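Local coordinates for major Capsid Protein VP1 (Chimpanzee polyomavirus Bob, PDB 6Y9I), which forms the pentamers that build the outer shell of the viral capsid and, as in related polyomaviruses, probably offers surface loops to glycan receptors, at residues A[58-63]-A[154-159]; A[164-169]-A[199-204]; A[123-128]-A[263-268]; A[46-51]-A[271-276]. All coordinates share one frame; numbering follows the deposited sequence.

Contact 1. Residues A[58-63]-A[154-159]; sequences NLLSIQ and KYASAI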
loop_
_atom_site.group_PDB
_atom_site.type_symbol
_atom_site.label_atom_id
_atom_site.label_comp_id
_atom_site.label_asym_id
_atom_site.label_seq_id
_atom_site.Cartn_x
_atom_site.Cartn_y
_atom_site.Cartn_z
ATOM N N ASN A 58 32.114 11.448 19.724
ATOM C CA ASN A 58 32.113 10.011 19.386
ATOM C C ASN A 58 30.700 9.487 19.590
ATOM O O ASN A 58 30.153 9.713 20.649
ATOM C CB ASN A 58 33.061 9.201 20.263
ATOM C CG ASN A 58 34.506 9.555 20.014
ATOM O OD1 ASN A 58 34.884 9.805 18.873
ATOM N ND2 ASN A 58 35.298 9.582 21.074
ATOM N N LEU A 59 30.168 8.777 18.606
ATOM C CA LEU A 59 28.853 8.094 18.722
ATOM C C LEU A 59 29.004 6.942 19.719
ATOM O O LEU A 59 29.947 6.157 19.562
ATOM C CB LEU A 59 28.454 7.606 17.333
ATOM C CG LEU A 59 26.983 7.257 17.146
ATOM C CD1 LEU A 59 26.124 8.511 17.149
ATOM C CD2 LEU A 59 26.794 6.483 15.856
ATOM N N LEU A 60 28.126 6.871 20.722
ATOM C CA LEU A 60 28.170 5.832 21.776
ATOM C C LEU A 60 27.332 4.615 21.367
ATOM O O LEU A 60 26.316 4.789 20.656
ATOM C CB LEU A 60 27.609 6.417 23.066
ATOM C CG LEU A 60 28.235 7.716 23.534
ATOM C CD1 LEU A 60 27.449 8.279 24.713
ATOM C CD2 LEU A 60 29.690 7.485 23.908
ATOM N N SER A 61 27.678 3.447 21.899
ATOM C CA SER A 61 26.934 2.178 21.685
ATOM C C SER A 61 25.473 2.360 22.094
ATOM O O SER A 61 24.602 1.781 21.414
ATOM C CB SER A 61 27.598 1.035 22.425
ATOM O OG SER A 61 28.799 0.685 21.745
ATOM N N ILE A 62 25.207 3.161 23.140
ATOM C CA ILE A 62 23.836 3.345 23.701
ATOM C C ILE A 62 22.975 4.187 22.724
ATOM O O ILE A 62 21.741 4.161 22.906
ATOM C CB ILE A 62 23.862 3.902 25.142
ATOM C CG1 ILE A 62 24.621 5.228 25.244
ATOM C CG2 ILE A 62 24.415 2.871 26.127
ATOM C CD1 ILE A 62 24.415 5.982 26.549
ATOM N N GLN A 63 23.566 4.807 21.679
ATOM C CA GLN A 63 22.848 5.581 20.616
ATOM C C GLN A 63 22.623 4.744 19.353
ATOM O O GLN A 63 22.147 5.343 18.335
ATOM C CB GLN A 63 23.633 6.833 20.202
ATOM C CG GLN A 63 23.845 7.811 21.334
ATOM C CD GLN A 63 24.728 8.952 20.899
ATOM O OE1 GLN A 63 25.936 8.791 20.740
ATOM N NE2 GLN A 63 24.113 10.089 20.639
ATOM N N LYS A 154 32.747 8.951 13.712
ATOM C CA LYS A 154 33.599 8.734 14.908
ATOM C C LYS A 154 32.814 7.880 15.897
ATOM O O LYS A 154 31.742 8.337 16.371
ATOM C CB LYS A 154 34.009 10.068 15.522
ATOM C CG LYS A 154 34.900 10.905 14.621
ATOM C CD LYS A 154 35.324 12.198 15.256
ATOM C CE LYS A 154 36.026 13.115 14.273
ATOM N NZ LYS A 154 35.062 13.782 13.359
ATOM N N TYR A 155 33.339 6.696 16.219
ATOM C CA TYR A 155 32.750 5.792 17.227
ATOM C C TYR A 155 33.592 5.797 18.495
ATOM O O TYR A 155 34.799 5.670 18.394
ATOM C CB TYR A 155 32.628 4.370 16.691
ATOM C CG TYR A 155 31.713 4.254 15.506
ATOM C CD1 TYR A 155 30.347 4.384 15.659
ATOM C CD2 TYR A 155 32.213 4.002 14.240
ATOM C CE1 TYR A 155 29.496 4.279 14.575
ATOM C CE2 TYR A 155 31.372 3.892 13.143
ATOM C CZ TYR A 155 30.004 4.015 13.315
ATOM O OH TYR A 155 29.158 3.949 12.249
ATOM N N ALA A 156 32.919 5.891 19.640
ATOM C CA ALA A 156 33.490 5.683 20.985
ATOM C C ALA A 156 34.090 4.284 21.040
ATOM O O ALA A 156 33.524 3.353 20.458
ATOM C CB ALA A 156 32.451 5.877 22.056
ATOM N N SER A 157 35.242 4.173 21.682
ATOM C CA SER A 157 36.020 2.919 21.803
ATOM C C SER A 157 36.087 2.560 23.289
ATOM O O SER A 157 36.270 3.480 24.107
ATOM C CB SER A 157 37.375 3.115 21.185
ATOM O OG SER A 157 38.014 1.874 20.995
ATOM N N ALA A 158 35.883 1.292 23.632
ATOM C CA ALA A 158 36.023 0.785 25.010
ATOM C C ALA A 158 36.635 -0.612 24.957
ATOM O O ALA A 158 36.572 -1.278 23.895
ATOM C CB ALA A 158 34.694 0.776 25.722
ATOM N N ILE A 159 37.220 -1.012 26.076
ATOM C CA ILE A 159 37.656 -2.411 26.337
ATOM C C ILE A 159 37.054 -2.798 27.682
ATOM O O ILE A 159 37.286 -2.114 28.681
ATOM C CB ILE A 159 39.188 -2.513 26.260
ATOM C CG1 ILE A 159 39.674 -2.235 24.839
ATOM C CG2 ILE A 159 39.679 -3.860 26.772
ATOM C CD1 ILE A 159 41.126 -1.815 24.754
#
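Lys154 O is the best-held polar atom across this contact, gripped by one strong hydrogen bond and one weaker C-H contact. Leu59 N lies 2.8 Å from Lys154 O, with the N-H aimed almost straight at it (170°) and lying in the carbonyl plane. Asn58 CA adds a CA-H...O contact to the same oxygen at 3.5 Å. The exchange is returned one peptide further on, where Ala156 N donates to Leu59 O over 3.0 Å, this time from above the carbonyl plane. Together the two bonds make a beta bridge between Leu59 and Tyr155, a single point of pairing between 58-63 and 154-159. In the jelly-roll fold of polyomavirus VP1, these segments belong to the long BC and EF loops, so the bridge ties two surface loops at their backbones.

Leu59 CG stands anti to the backbone N (chi1 -162°), which lays the side chain beside that of Tyr155, both pointing the same way; Leu59 CD2 meets Tyr155 CE1 obliquely at 3.7 Å. The far end of that tyrosine is fixed by a hydrogen bond between Tyr155 OH and Glu148, and its ring stacks with His165. Asn58 crosses Lys154 at about a right angle, OD1 resting 3.5 Å from Lys154 CB, while the lysine chain bends to give NZ to Tyr55 O. Beyond the bridge, Leu60 CD2 touches Ala156 CB at 3.7 Å. Gln63 N bonds Leu60 O in the 3-10 turn, and Leu60 N donates in return to Gln63 OE1 at 2.9 Å.

Contact 2. Residues A[164-169]-A[199-204]; sequences IHPNDI and IEEWSP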
loop_
_atom_site.group_PDB
_atom_site.type_symbol
_atom_site.label_atom_id
_atom_site.label_comp_id
_atom_site.label_asym_id
_atom_site.label_seq_id
_atom_site.Cartn_x
_atom_site.Cartn_y
_atom_site.Cartn_z
ATOM N N ILE A 164 30.648 -3.895 18.022
ATOM C CA ILE A 164 31.652 -4.138 16.965
ATOM C C ILE A 164 31.195 -3.387 15.723
ATOM O O ILE A 164 29.992 -3.392 15.422
ATOM C CB ILE A 164 31.866 -5.633 16.703
ATOM C CG1 ILE A 164 32.959 -5.867 15.664
ATOM C CG2 ILE A 164 30.577 -6.334 16.319
ATOM C CD1 ILE A 164 33.718 -7.151 15.886
ATOM N N HIS A 165 32.144 -2.770 15.041
ATOM C CA HIS A 165 31.950 -2.013 13.788
ATOM C C HIS A 165 32.617 -2.770 12.652
ATOM O O HIS A 165 33.576 -3.511 12.853
ATOM C CB HIS A 165 32.492 -0.591 13.977
ATOM C CG HIS A 165 31.997 0.028 15.235
ATOM N ND1 HIS A 165 30.663 0.343 15.417
ATOM C CD2 HIS A 165 32.631 0.362 16.379
ATOM C CE1 HIS A 165 30.497 0.848 16.620
ATOM N NE2 HIS A 165 31.685 0.871 17.235
ATOM N N PRO A 166 32.119 -2.605 11.412
ATOM C CA PRO A 166 32.723 -3.266 10.268
ATOM C C PRO A 166 34.240 -3.071 10.122
ATOM O O PRO A 166 34.869 -4.030 9.765
ATOM C CB PRO A 166 31.977 -2.631 9.089
ATOM C CG PRO A 166 30.611 -2.332 9.656
ATOM C CD PRO A 166 30.895 -1.861 11.063
ATOM N N ASN A 167 34.778 -1.875 10.385
ATOM C CA ASN A 167 36.234 -1.636 10.219
ATOM C C ASN A 167 37.075 -2.328 11.304
ATOM O O ASN A 167 38.265 -2.566 10.999
ATOM C CB ASN A 167 36.622 -0.169 10.082
ATOM C CG ASN A 167 37.874 -0.083 9.240
ATOM O OD1 ASN A 167 38.021 -0.837 8.279
ATOM N ND2 ASN A 167 38.802 0.779 9.618
ATOM N N ASP A 168 36.498 -2.656 12.463
ATOM C CA ASP A 168 37.100 -3.515 13.511
ATOM C C ASP A 168 37.457 -4.838 12.848
ATOM O O ASP A 168 38.466 -5.408 13.207
ATOM C CB ASP A 168 36.175 -3.766 14.715
ATOM C CG ASP A 168 35.855 -2.541 15.568
ATOM O OD1 ASP A 168 36.641 -1.576 15.520
ATOM O OD2 ASP A 168 34.807 -2.536 16.288
ATOM N N ILE A 169 36.669 -5.294 11.881
ATOM C CA ILE A 169 36.958 -6.573 11.185
ATOM C C ILE A 169 37.783 -6.279 9.944
ATOM O O ILE A 169 38.807 -6.923 9.783
ATOM C CB ILE A 169 35.664 -7.347 10.893
ATOM C CG1 ILE A 169 35.082 -7.833 12.217
ATOM C CG2 ILE A 169 35.924 -8.490 9.923
ATOM C CD1 ILE A 169 33.612 -7.727 12.307
ATOM N N ILE A 199 22.449 -2.196 13.963
ATOM C CA ILE A 199 21.600 -2.296 12.744
ATOM C C ILE A 199 22.153 -1.366 11.676
ATOM O O ILE A 199 22.177 -1.772 10.503
ATOM C CB ILE A 199 20.144 -1.985 13.148
ATOM C CG1 ILE A 199 19.595 -3.144 13.985
ATOM C CG2 ILE A 199 19.258 -1.655 11.953
ATOM C CD1 ILE A 199 18.408 -2.771 14.836
ATOM N N GLU A 200 22.554 -0.159 12.054
ATOM C CA GLU A 200 22.983 0.859 11.060
ATOM C C GLU A 200 24.312 0.467 10.393
ATOM O O GLU A 200 24.641 1.111 9.378
ATOM C CB GLU A 200 23.065 2.256 11.673
ATOM C CG GLU A 200 24.168 2.426 12.711
ATOM C CD GLU A 200 23.962 3.678 13.545
ATOM O OE1 GLU A 200 23.203 3.616 14.576
ATOM O OE2 GLU A 200 24.536 4.732 13.147
ATOM N N GLU A 201 25.022 -0.549 10.881
ATOM C CA GLU A 201 26.307 -0.987 10.275
ATOM C C GLU A 201 26.275 -2.427 9.771
ATOM O O GLU A 201 27.170 -2.755 8.985
ATOM C CB GLU A 201 27.452 -0.879 11.271
ATOM C CG GLU A 201 27.727 0.550 11.734
ATOM C CD GLU A 201 28.775 0.598 12.839
ATOM O OE1 GLU A 201 28.479 0.239 13.996
ATOM O OE2 GLU A 201 29.901 0.939 12.514
ATOM N N TRP A 202 25.295 -3.241 10.174
ATOM C CA TRP A 202 25.286 -4.704 9.876
ATOM C C TRP A 202 23.934 -5.118 9.301
ATOM O O TRP A 202 22.919 -4.775 9.925
ATOM C CB TRP A 202 25.583 -5.547 11.113
ATOM C CG TRP A 202 26.940 -5.299 11.698
ATOM C CD1 TRP A 202 27.238 -4.555 12.797
ATOM C CD2 TRP A 202 28.191 -5.804 11.201
ATOM N NE1 TRP A 202 28.585 -4.571 13.031
ATOM C CE2 TRP A 202 29.198 -5.352 12.090
ATOM C CE3 TRP A 202 28.552 -6.656 10.154
ATOM C CZ2 TRP A 202 30.546 -5.672 11.917
ATOM C CZ3 TRP A 202 29.885 -7.006 10.009
ATOM C CH2 TRP A 202 30.867 -6.494 10.858
ATOM N N SER A 203 23.974 -5.888 8.221
ATOM C CA SER A 203 22.801 -6.488 7.537
ATOM C C SER A 203 23.023 -7.986 7.463
ATOM O O SER A 203 24.156 -8.436 7.410
ATOM C CB SER A 203 22.622 -5.926 6.149
ATOM O OG SER A 203 22.241 -4.565 6.227
ATOM N N PRO A 204 21.948 -8.794 7.406
ATOM C CA PRO A 204 22.094 -10.217 7.124
ATOM C C PRO A 204 22.784 -10.361 5.768
ATOM O O PRO A 204 22.507 -9.579 4.894
ATOM C CB PRO A 204 20.644 -10.756 7.121
ATOM C CG PRO A 204 19.770 -9.539 6.968
ATOM C CD PRO A 204 20.542 -8.392 7.583
#
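The nearest CA atoms, those of His165 and Glu201, are 6.7 Å apart, and no backbone-to-backbone hydrogen bond joins 164-169 to 199-204, so each bond across uses at least one side chain. The indole N-H of Trp202 runs nearly straight (171°) from NE1 to Ile164 O at 3.0 Å; the oxygen lies in the ring plane, while NE1 stands above the carbonyl plane. Beside it, His165 ND1 donates to Glu201 OE1 at 2.6 Å, a short His-carboxylate bond in the imidazole plane that uses the syn lone pair of Glu201 OE1. The nearby negative charge of Glu148 may favour a positively charged His165, or a proton shared within the carboxylates.

Pro166 wedges in between: its CG sits over one face of the indole, 4.2 Å from the centroid of the Trp202 six-membered ring, a CH-pi contact, and its CD packs against the Glu201 chain. Ile169 CD1 meets the same ring obliquely near CH2. His165 N is itself held by Asp168 OD2 at 2.9 Å. Helix 166-170 thus lies against strand 202-204 at the margin of a three-stranded sheet, with Trp202 also packing on strands 142-146 and 188-191.

Contact 3. Residues A[123-128]-A[263-268]; sequences PSQPIE and VMVKAD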
loop_
_atom_site.group_PDB
_atom_site.type_symbol
_atom_site.label_atom_id
_atom_site.label_comp_id
_atom_site.label_asym_id
_atom_site.label_seq_id
_atom_site.Cartn_x
_atom_site.Cartn_y
_atom_site.Cartn_z
ATOM N N PRO A 123 -1.696 16.654 22.537
ATOM C CA PRO A 123 -1.073 15.399 22.904
ATOM C C PRO A 123 0.420 15.485 22.571
ATOM O O PRO A 123 0.852 16.396 21.858
ATOM C CB PRO A 123 -1.787 14.407 21.980
ATOM C CG PRO A 123 -2.012 15.182 20.721
ATOM C CD PRO A 123 -2.281 16.597 21.188
ATOM N N SER A 124 1.205 14.544 23.074
ATOM C CA SER A 124 2.580 14.375 22.559
ATOM C C SER A 124 2.500 13.848 21.138
ATOM O O SER A 124 1.468 13.222 20.747
ATOM C CB SER A 124 3.428 13.472 23.417
ATOM O OG SER A 124 3.190 12.118 23.090
ATOM N N GLN A 125 3.567 14.071 20.381
ATOM C CA GLN A 125 3.795 13.277 19.155
ATOM C C GLN A 125 3.940 11.839 19.629
ATOM O O GLN A 125 4.623 11.588 20.607
ATOM C CB GLN A 125 5.033 13.729 18.383
ATOM C CG GLN A 125 4.752 14.795 17.355
ATOM C CD GLN A 125 6.061 15.264 16.776
ATOM O OE1 GLN A 125 6.963 14.467 16.525
ATOM N NE2 GLN A 125 6.169 16.569 16.577
ATOM N N PRO A 126 3.257 10.881 18.987
ATOM C CA PRO A 126 3.404 9.475 19.330
ATOM C C PRO A 126 4.661 8.908 18.656
ATOM O O PRO A 126 5.278 9.590 17.859
ATOM C CB PRO A 126 2.164 8.851 18.708
ATOM C CG PRO A 126 1.998 9.689 17.405
ATOM C CD PRO A 126 2.347 11.095 17.841
ATOM N N ILE A 127 5.009 7.673 18.977
ATOM C CA ILE A 127 6.066 6.938 18.239
ATOM C C ILE A 127 5.691 6.931 16.748
ATOM O O ILE A 127 4.560 6.570 16.406
ATOM C CB ILE A 127 6.286 5.531 18.812
ATOM C CG1 ILE A 127 6.648 5.572 20.300
ATOM C CG2 ILE A 127 7.336 4.790 18.007
ATOM C CD1 ILE A 127 7.953 6.267 20.606
ATOM N N GLU A 128 6.621 7.378 15.898
ATOM C CA GLU A 128 6.493 7.310 14.430
ATOM C C GLU A 128 7.880 7.312 13.787
ATOM O O GLU A 128 8.880 7.431 14.494
ATOM C CB GLU A 128 5.602 8.453 13.934
ATOM C CG GLU A 128 6.078 9.854 14.287
ATOM C CD GLU A 128 5.049 10.940 13.936
ATOM O OE1 GLU A 128 3.858 10.589 13.746
ATOM O OE2 GLU A 128 5.437 12.132 13.811
ATOM N N VAL A 263 10.588 6.419 16.522
ATOM C CA VAL A 263 11.359 7.329 17.397
ATOM C C VAL A 263 10.371 8.148 18.221
ATOM O O VAL A 263 9.216 8.398 17.767
ATOM C CB VAL A 263 12.292 8.247 16.580
ATOM C CG1 VAL A 263 13.203 7.444 15.676
ATOM C CG2 VAL A 263 11.506 9.265 15.758
ATOM N N MET A 264 10.804 8.554 19.401
ATOM C CA MET A 264 10.161 9.671 20.121
ATOM C C MET A 264 11.019 10.912 19.873
ATOM O O MET A 264 12.255 10.771 19.624
ATOM C CB MET A 264 10.005 9.380 21.615
ATOM C CG MET A 264 11.290 9.296 22.343
ATOM S SD MET A 264 11.074 9.487 24.128
ATOM C CE MET A 264 11.047 11.274 24.274
ATOM N N VAL A 265 10.368 12.062 19.889
ATOM C CA VAL A 265 10.982 13.412 19.749
ATOM C C VAL A 265 10.888 14.144 21.096
ATOM O O VAL A 265 9.768 14.219 21.690
ATOM C CB VAL A 265 10.324 14.198 18.606
ATOM C CG1 VAL A 265 10.953 15.569 18.476
ATOM C CG2 VAL A 265 10.381 13.459 17.275
ATOM N N LYS A 266 12.045 14.570 21.606
ATOM C CA LYS A 266 12.185 15.274 22.895
ATOM C C LYS A 266 11.702 16.715 22.727
ATOM O O LYS A 266 12.110 17.360 21.759
ATOM C CB LYS A 266 13.647 15.224 23.358
ATOM C CG LYS A 266 13.944 14.158 24.402
ATOM C CD LYS A 266 15.420 14.019 24.754
ATOM C CE LYS A 266 16.027 15.282 25.316
ATOM N NZ LYS A 266 15.348 15.677 26.569
ATOM N N ALA A 267 10.840 17.193 23.620
ATOM C CA ALA A 267 10.301 18.568 23.577
ATOM C C ALA A 267 11.455 19.593 23.652
ATOM O O ALA A 267 11.402 20.571 22.950
ATOM C CB ALA A 267 9.299 18.770 24.694
ATOM N N ASP A 268 12.457 19.417 24.507
ATOM C CA ASP A 268 13.387 20.543 24.804
ATOM C C ASP A 268 14.289 20.860 23.605
ATOM O O ASP A 268 14.646 22.045 23.481
ATOM C CB ASP A 268 14.243 20.322 26.052
ATOM C CG ASP A 268 14.630 18.886 26.306
ATOM O OD1 ASP A 268 14.573 18.084 25.344
ATOM O OD2 ASP A 268 14.972 18.579 27.466
HETATM O O HOH W 1 7.520 11.535 20.118
HETATM O O HOH W 2 7.674 10.639 17.441
#
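No aromatic ring takes part here, and the Gln125 carboxamide is the one flat side-chain group that touches the other segment. It does so through its oxygen alone, OE1 lying 3.6 Å from Val265 CG2; the glutamine chain is extended beyond CG and crosses the valine obliquely. The Glu128 carboxylate has turned from the contact, its OE2 hydrogen-bonded to Asn223 ND2, so only the backbone of that residue works across the gap. There Val263 N donates to Glu128 O at 2.8 Å, from above the carbonyl plane, and a weak return bond of 3.4 Å runs from Glu128 N to Val263 O. This makes an antiparallel, hydrogen-bonded pair, a single bridge. Ile127 CA also sends its C-H toward Val263 O, at 3.5 Å, and Ile127 CD1 lies 3.9 Å from Met264 CB.

Farther along, where the chains diverge, water takes over from direct bonding. One water donates to Gln125 O and accepts from Val265 N, 2.9 Å from each; a second water sits beside both Pro126 O and Val263 O, two acceptors that could not bond each other.

Pro126 and Glu128 meanwhile face Leu222 and Gly221 of a neighbouring subunit. The contact joins the DE loop, just before strand 131-138, to the end of strand 252-265, which pairs with both 131-138 and 272-291; Val263 packs on Ile272 and Tyr274 of the latter.

Contact 4. Residues A[46-51]-A[271-276]; sequences SEVIHH and AIRYRG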
loop_
_atom_site.group_PDB
_atom_site.type_symbol
_atom_site.label_atom_id
_atom_site.label_comp_id
_atom_site.label_asym_id
_atom_site.label_seq_id
_atom_site.Cartn_x
_atom_site.Cartn_y
_atom_site.Cartn_z
ATOM N N SER A 46 16.787 3.947 22.638
ATOM C CA SER A 46 18.195 4.374 22.466
ATOM C C SER A 46 18.445 5.562 23.394
ATOM O O SER A 46 17.454 6.200 23.870
ATOM C CB SER A 46 18.533 4.729 21.034
ATOM O OG SER A 46 17.879 5.922 20.635
ATOM N N GLU A 47 19.723 5.879 23.606
ATOM C CA GLU A 47 20.126 7.207 24.110
ATOM C C GLU A 47 19.715 8.240 23.058
ATOM O O GLU A 47 19.531 7.876 21.885
ATOM C CB GLU A 47 21.624 7.269 24.389
ATOM C CG GLU A 47 22.099 8.616 24.871
ATOM C CD GLU A 47 21.455 9.036 26.176
ATOM O OE1 GLU A 47 22.102 8.838 27.213
ATOM O OE2 GLU A 47 20.322 9.553 26.153
ATOM N N VAL A 48 19.602 9.499 23.465
ATOM C CA VAL A 48 19.229 10.611 22.551
ATOM C C VAL A 48 20.289 10.735 21.444
ATOM O O VAL A 48 21.479 10.565 21.744
ATOM C CB VAL A 48 19.054 11.910 23.350
ATOM C CG1 VAL A 48 18.705 13.050 22.429
ATOM C CG2 VAL A 48 18.007 11.770 24.437
ATOM N N ILE A 49 19.862 11.042 20.218
ATOM C CA ILE A 49 20.744 11.260 19.038
ATOM C C ILE A 49 20.490 12.650 18.454
ATOM O O ILE A 49 19.309 13.028 18.180
ATOM C CB ILE A 49 20.531 10.169 17.981
ATOM C CG1 ILE A 49 20.639 8.762 18.565
ATOM C CG2 ILE A 49 21.496 10.362 16.836
ATOM C CD1 ILE A 49 19.837 7.751 17.809
ATOM N N HIS A 50 21.580 13.366 18.219
ATOM C CA HIS A 50 21.620 14.708 17.590
ATOM C C HIS A 50 22.360 14.584 16.261
ATOM O O HIS A 50 23.184 13.677 16.138
ATOM C CB HIS A 50 22.319 15.713 18.511
ATOM C CG HIS A 50 21.952 15.588 19.947
ATOM N ND1 HIS A 50 22.528 14.635 20.769
ATOM C CD2 HIS A 50 21.113 16.311 20.726
ATOM C CE1 HIS A 50 22.040 14.769 21.998
ATOM N NE2 HIS A 50 21.160 15.792 21.995
ATOM N N HIS A 51 22.093 15.494 15.328
ATOM C CA HIS A 51 22.581 15.460 13.930
ATOM C C HIS A 51 24.115 15.378 13.847
ATOM O O HIS A 51 24.578 14.784 12.883
ATOM C CB HIS A 51 22.047 16.661 13.156
ATOM C CG HIS A 51 22.556 17.968 13.656
ATOM N ND1 HIS A 51 21.971 18.616 14.735
ATOM C CD2 HIS A 51 23.566 18.752 13.228
ATOM C CE1 HIS A 51 22.628 19.749 14.957
ATOM N NE2 HIS A 51 23.607 19.847 14.054
ATOM N N ALA A 271 15.662 16.325 19.672
ATOM C CA ALA A 271 16.502 15.121 19.526
ATOM C C ALA A 271 15.599 13.896 19.648
ATOM O O ALA A 271 14.461 14.029 20.110
ATOM C CB ALA A 271 17.589 15.092 20.554
ATOM N N ILE A 272 16.058 12.756 19.161
ATOM C CA ILE A 272 15.167 11.572 19.129
ATOM C C ILE A 272 15.767 10.478 19.989
ATOM O O ILE A 272 16.987 10.507 20.288
ATOM C CB ILE A 272 14.875 11.138 17.675
ATOM C CG1 ILE A 272 16.113 10.657 16.933
ATOM C CG2 ILE A 272 14.173 12.262 16.917
ATOM C CD1 ILE A 272 16.449 9.228 17.200
ATOM N N ARG A 273 14.912 9.528 20.352
ATOM C CA ARG A 273 15.315 8.172 20.754
ATOM C C ARG A 273 14.553 7.165 19.874
ATOM O O ARG A 273 13.346 7.326 19.690
ATOM C CB ARG A 273 14.966 7.882 22.213
ATOM C CG ARG A 273 15.484 8.852 23.261
ATOM C CD ARG A 273 14.984 8.432 24.631
ATOM N NE ARG A 273 15.477 9.309 25.685
ATOM C CZ ARG A 273 16.554 9.091 26.443
ATOM N NH1 ARG A 273 17.303 8.014 26.279
ATOM N NH2 ARG A 273 16.889 9.966 27.370
ATOM N N TYR A 274 15.227 6.111 19.433
ATOM C CA TYR A 274 14.575 4.922 18.858
ATOM C C TYR A 274 13.800 4.205 19.968
ATOM O O TYR A 274 14.263 4.169 21.107
ATOM C CB TYR A 274 15.618 4.001 18.235
ATOM C CG TYR A 274 16.371 4.574 17.064
ATOM C CD1 TYR A 274 15.794 4.648 15.797
ATOM C CD2 TYR A 274 17.679 5.015 17.199
ATOM C CE1 TYR A 274 16.480 5.165 14.709
ATOM C CE2 TYR A 274 18.393 5.478 16.099
ATOM C CZ TYR A 274 17.796 5.564 14.857
ATOM O OH TYR A 274 18.501 6.052 13.788
ATOM N N ARG A 275 12.659 3.620 19.621
ATOM C CA ARG A 275 11.880 2.700 20.482
ATOM C C ARG A 275 11.825 1.327 19.803
ATOM O O ARG A 275 11.529 1.272 18.598
ATOM C CB ARG A 275 10.505 3.324 20.739
ATOM C CG ARG A 275 9.528 2.470 21.528
ATOM C CD ARG A 275 10.076 1.921 22.837
ATOM N NE ARG A 275 9.037 1.246 23.588
ATOM C CZ ARG A 275 9.258 0.292 24.514
ATOM N NH1 ARG A 275 10.481 -0.118 24.785
ATOM N NH2 ARG A 275 8.261 -0.252 25.185
ATOM N N GLY A 276 12.126 0.249 20.546
ATOM C CA GLY A 276 11.988 -1.141 20.086
ATOM C C GLY A 276 10.958 -1.890 20.921
ATOM O O GLY A 276 10.713 -1.488 22.068
HETATM O O HOH W 3 19.447 8.018 28.304
#
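The start of the last long strand of the jelly roll, 272-291 (strand I), is flanked here by 46-51 of the BC loop, which runs roughly antiparallel to it. Ile49 N donates to Ile272 O at 2.9 Å, nearly along the C=O axis, and a weak 3.4 Å return bond joins Ile272 N to Ile49 O, making a single hydrogen-bonded bridge. At the other end Ser46 takes over the pairing. Its N-H bonds Tyr274 O, and its OG, placed by chi1 of 69° between the backbone N and the carbonyl carbon, accepts from Tyr274 N at 2.9 Å while donating to Glu47 O. The serine hydroxyl here takes the place of a backbone acceptor opposite Tyr274 N.

Arg273 adds the charged part. Its chain lies extended from CG to NE, and NH1 is gripped three ways: by Ser46 O at 3.0 Å, in the guanidinium plane and on a carbonyl lone pair; by Glu47 OE2 in a longer salt bridge of 3.4 Å; and by a water at 2.9 Å. Val48 CG2 rests 3.5 Å above one face of the guanidinium, and Trp42 gives the group a cation-pi partner. Glu47 OE2 is held in its turn by Val48 N, which comes in on the anti lone pair, and OE1 pairs with Lys39. On the face of the strand that carries Ile272 and Tyr274, Ile49 CD1 lies 3.7 Å from Ile272 CD1. Tyr274 carries its hydroxyl across to Ile105 O of a neighbouring subunit.

Overall arrangement
Contacts 2 and 4 are largely buried, contact 3 is partly so, and contact 1 lies at the surface. Contacts 3 and 4 hold neighbouring strands of one sheet, 252-265 and 272-291, and meet directly, with a probable hydrogen bond from Lys266 N to Ala271 O just beyond the strand ends. Contact 4 also touches contact 1, where Gln63 NE2 reaches Val48 O, so two parts of the BC loop are tied to each other. Contact 1 in turn packs on contact 2 within the outer loops. The chemistry shifts with place: backbone pairing dominates contacts 1 and 3, with water joining in contact 3, whereas contact 2 relies on side chains and contact 4 mixes backbone bonds with charge.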